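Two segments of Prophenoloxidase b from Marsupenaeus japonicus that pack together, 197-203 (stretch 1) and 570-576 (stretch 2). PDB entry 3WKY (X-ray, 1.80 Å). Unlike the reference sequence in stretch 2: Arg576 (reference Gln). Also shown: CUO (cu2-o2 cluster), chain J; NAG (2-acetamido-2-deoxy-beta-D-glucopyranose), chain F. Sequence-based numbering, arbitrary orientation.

Stretch 1 197-203: SFHWHWH
Stretch 2, residues 570-576: SGCSWPR

No hydrogen bond joins these two stretches, although a backbone carbonyl lies over an imidazole face. Gly571 O sits 3.5 Å from His201 CG, above one face of the ring. His201 (chi1 m, -81°; chi2 -83°) points toward stretch 2. The contact is packing, and it buries 337 Å² in total.

Stretch 1 is one helical segment within a longer helix, with phi near -60° and psi near -45° for most residues. His201 N donates to Ser197 O at 2.9 Å, and Trp202 N donates to Phe198 O at 2.7 Å. Stretch 2 has no regular helix or strand through its contacting part. Gly571 has phi/psi 68/-139, and its positive phi favours glycine. Cys572 (-99/111), Ser573 (-151/138) and Trp574 (-57/139) are extended. The closest CA pair is His201 CA and Cys572 CA, at 5.3 Å. His201 meets Gly571 and Cys572, while the earlier Phe198 meets Cys572 to Pro575, so the order of contacts runs opposite along the two stretches.

Phe198 (chi1 t, 161°; chi2 71°) points toward stretch 2 and meets four of its residues. Trp574 (chi1 t; chi2 -100°) turns its edge to the Phe198 face in an offset edge-to-face pair. Its slightly positive C-H rim suits the electron-rich face. The ring centroids, six-membered for Trp574, are 5.6 Å apart and the planes meet at 73°. Phe198 CE2 and Trp574 CE3 are 3.8 Å apart. Phe198 CD1 lies 3.1 Å from Ser573 O, where a ring C-H can face the electron-rich oxygen. Phe198 CB and Pro575 CD make a looser apolar contact at 4.4 Å.

Cys572 (chi1 t) points sideways. Cys572 SG is 4.0 Å from Phe198 CE1, 3.9 Å from His201 CB and 3.8 Å from Trp202 N. SG approaches the Phe198 ring obliquely. Cys572 is also bonded covalently elsewhere in the structure.

His199 (t) and His203 (m) point away from stretch 2. His199 NE2 binds CUO CU1 at 2.2 Å and His203 NE2 binds CUO CU1 at 2.3 Å.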

# COMPACT_ATOMS: atom_id res chain seq x y z
N SER A 197 -6.66 -31.14 26.92
CA SER A 197 -7.29 -32.47 26.96
C SER A 197 -8.81 -32.39 26.94
O SER A 197 -9.47 -33.20 26.29
CB SER A 197 -6.82 -33.25 28.19
OG SER A 197 -5.43 -33.51 28.10
N PHE A 198 -9.36 -31.41 27.65
CA PHE A 198 -10.80 -31.17 27.63
C PHE A 198 -11.27 -30.89 26.20
O PHE A 198 -12.29 -31.39 25.74
CB PHE A 198 -11.17 -30.01 28.55
CG PHE A 198 -12.52 -29.41 28.27
CD1 PHE A 198 -13.68 -30.10 28.57
CD2 PHE A 198 -12.61 -28.14 27.71
CE1 PHE A 198 -14.93 -29.55 28.31
CE2 PHE A 198 -13.86 -27.57 27.45
CZ PHE A 198 -15.02 -28.27 27.75
N HIS A 199 -10.49 -30.10 25.47
CA HIS A 199 -10.84 -29.80 24.10
C HIS A 199 -10.88 -31.07 23.22
O HIS A 199 -11.78 -31.26 22.41
CB HIS A 199 -9.84 -28.78 23.55
CG HIS A 199 -10.31 -28.12 22.31
ND1 HIS A 199 -9.69 -28.28 21.09
CD2 HIS A 199 -11.35 -27.28 22.09
CE1 HIS A 199 -10.33 -27.58 20.18
NE2 HIS A 199 -11.33 -26.95 20.76
N TRP A 200 -9.88 -31.94 23.39
CA TRP A 200 -9.88 -33.25 22.73
C TRP A 200 -11.15 -34.05 23.11
O TRP A 200 -11.87 -34.54 22.23
CB TRP A 200 -8.60 -33.98 23.15
CG TRP A 200 -8.49 -35.49 22.95
CD1 TRP A 200 -8.93 -36.47 23.81
CD2 TRP A 200 -7.78 -36.17 21.90
NE1 TRP A 200 -8.58 -37.71 23.33
CE2 TRP A 200 -7.86 -37.56 22.17
CE3 TRP A 200 -7.08 -35.74 20.76
CZ2 TRP A 200 -7.30 -38.52 21.33
CZ3 TRP A 200 -6.51 -36.71 19.91
CH2 TRP A 200 -6.63 -38.08 20.21
N HIS A 201 -11.41 -34.15 24.40
CA HIS A 201 -12.60 -34.87 24.85
C HIS A 201 -13.89 -34.30 24.29
O HIS A 201 -14.78 -35.06 23.86
CB HIS A 201 -12.66 -34.92 26.38
CG HIS A 201 -11.80 -36.00 26.95
ND1 HIS A 201 -12.22 -37.31 27.04
CD2 HIS A 201 -10.54 -35.98 27.44
CE1 HIS A 201 -11.26 -38.05 27.57
NE2 HIS A 201 -10.22 -37.27 27.82
N TRP A 202 -14.00 -32.97 24.28
CA TRP A 202 -15.23 -32.37 23.77
C TRP A 202 -15.48 -32.80 22.34
O TRP A 202 -16.59 -33.18 21.96
CB TRP A 202 -15.23 -30.84 23.91
CG TRP A 202 -16.62 -30.32 23.63
CD1 TRP A 202 -17.62 -30.10 24.55
CD2 TRP A 202 -17.19 -30.07 22.34
NE1 TRP A 202 -18.77 -29.69 23.90
CE2 TRP A 202 -18.53 -29.67 22.54
CE3 TRP A 202 -16.70 -30.15 21.03
CZ2 TRP A 202 -19.38 -29.35 21.48
CZ3 TRP A 202 -17.55 -29.82 19.98
CH2 TRP A 202 -18.87 -29.42 20.21
N HIS A 203 -14.44 -32.73 21.51
CA HIS A 203 -14.63 -33.03 20.11
C HIS A 203 -14.77 -34.51 19.81
O HIS A 203 -15.28 -34.87 18.75
CB HIS A 203 -13.52 -32.41 19.27
CG HIS A 203 -13.72 -30.95 19.05
ND1 HIS A 203 -14.61 -30.46 18.12
CD2 HIS A 203 -13.16 -29.87 19.65
CE1 HIS A 203 -14.59 -29.14 18.16
NE2 HIS A 203 -13.72 -28.77 19.08
N SER A 570 -12.19 -36.75 35.52
CA SER A 570 -11.91 -37.63 34.40
C SER A 570 -12.95 -37.46 33.31
O SER A 570 -13.96 -36.77 33.50
CB SER A 570 -11.88 -39.09 34.88
OG SER A 570 -13.16 -39.49 35.34
N GLY A 571 -12.71 -38.08 32.16
CA GLY A 571 -13.62 -37.97 31.04
C GLY A 571 -13.62 -36.56 30.48
O GLY A 571 -12.56 -35.93 30.39
N CYS A 572 -14.80 -36.07 30.13
CA CYS A 572 -14.96 -34.73 29.56
C CYS A 572 -15.39 -33.75 30.66
O CYS A 572 -16.51 -33.82 31.16
CB CYS A 572 -15.99 -34.78 28.45
SG CYS A 572 -16.06 -33.28 27.40
N SER A 573 -14.50 -32.83 31.02
CA SER A 573 -14.76 -31.92 32.14
C SER A 573 -14.05 -30.59 31.95
O SER A 573 -12.87 -30.58 31.56
CB SER A 573 -14.24 -32.56 33.44
OG SER A 573 -14.46 -31.72 34.57
N TRP A 574 -14.72 -29.48 32.26
CA TRP A 574 -13.97 -28.22 32.38
C TRP A 574 -12.91 -28.49 33.45
O TRP A 574 -13.20 -29.15 34.43
CB TRP A 574 -14.86 -27.06 32.79
CG TRP A 574 -14.08 -25.77 32.81
CD1 TRP A 574 -13.56 -25.14 33.91
CD2 TRP A 574 -13.68 -25.00 31.67
NE1 TRP A 574 -12.87 -24.01 33.52
CE2 TRP A 574 -12.93 -23.91 32.15
CE3 TRP A 574 -13.89 -25.12 30.30
CZ2 TRP A 574 -12.38 -22.94 31.30
CZ3 TRP A 574 -13.35 -24.16 29.45
CH2 TRP A 574 -12.61 -23.08 29.95
N PRO A 575 -11.66 -28.01 33.25
CA PRO A 575 -10.64 -28.32 34.27
C PRO A 575 -10.97 -27.72 35.63
O PRO A 575 -11.18 -26.51 35.73
CB PRO A 575 -9.38 -27.67 33.71
CG PRO A 575 -9.60 -27.63 32.24
CD PRO A 575 -11.08 -27.35 32.07
N ARG A 576 -11.00 -28.55 36.68
CA ARG A 576 -11.31 -28.03 38.01
C ARG A 576 -10.33 -26.94 38.40
O ARG A 576 -10.72 -25.94 39.03
CB ARG A 576 -11.33 -29.15 39.08
CG ARG A 576 -11.77 -28.62 40.46
CD ARG A 576 -11.13 -29.39 41.63
NE ARG A 576 -11.13 -28.59 42.86
CZ ARG A 576 -10.18 -27.70 43.18
NH1 ARG A 576 -9.15 -27.50 42.37
NH2 ARG A 576 -10.27 -27.01 44.32
CU1 CUO J . -13.09 -26.62 19.50
CU2 CUO J . -12.34 -24.58 16.63
O1 CUO J . -13.09 -26.16 17.56
O2 CUO J . -11.50 -26.04 18.02
C1 NAG F . -12.47 -31.20 45.31
C2 NAG F . -12.26 -31.93 46.64
C3 NAG F . -10.81 -31.80 47.08
C4 NAG F . -9.90 -32.36 45.99
C5 NAG F . -10.24 -31.77 44.62
C6 NAG F . -9.51 -32.55 43.53
C7 NAG F . -14.03 -32.31 48.27
C8 NAG F . -14.52 -31.92 49.64
N2 NAG F . -13.18 -31.47 47.68
O3 NAG F . -10.59 -32.51 48.28
O4 NAG F . -8.55 -32.07 46.30
O5 NAG F . -11.63 -31.82 44.35
O6 NAG F . -10.23 -33.74 43.28
O7 NAG F . -14.41 -33.36 47.75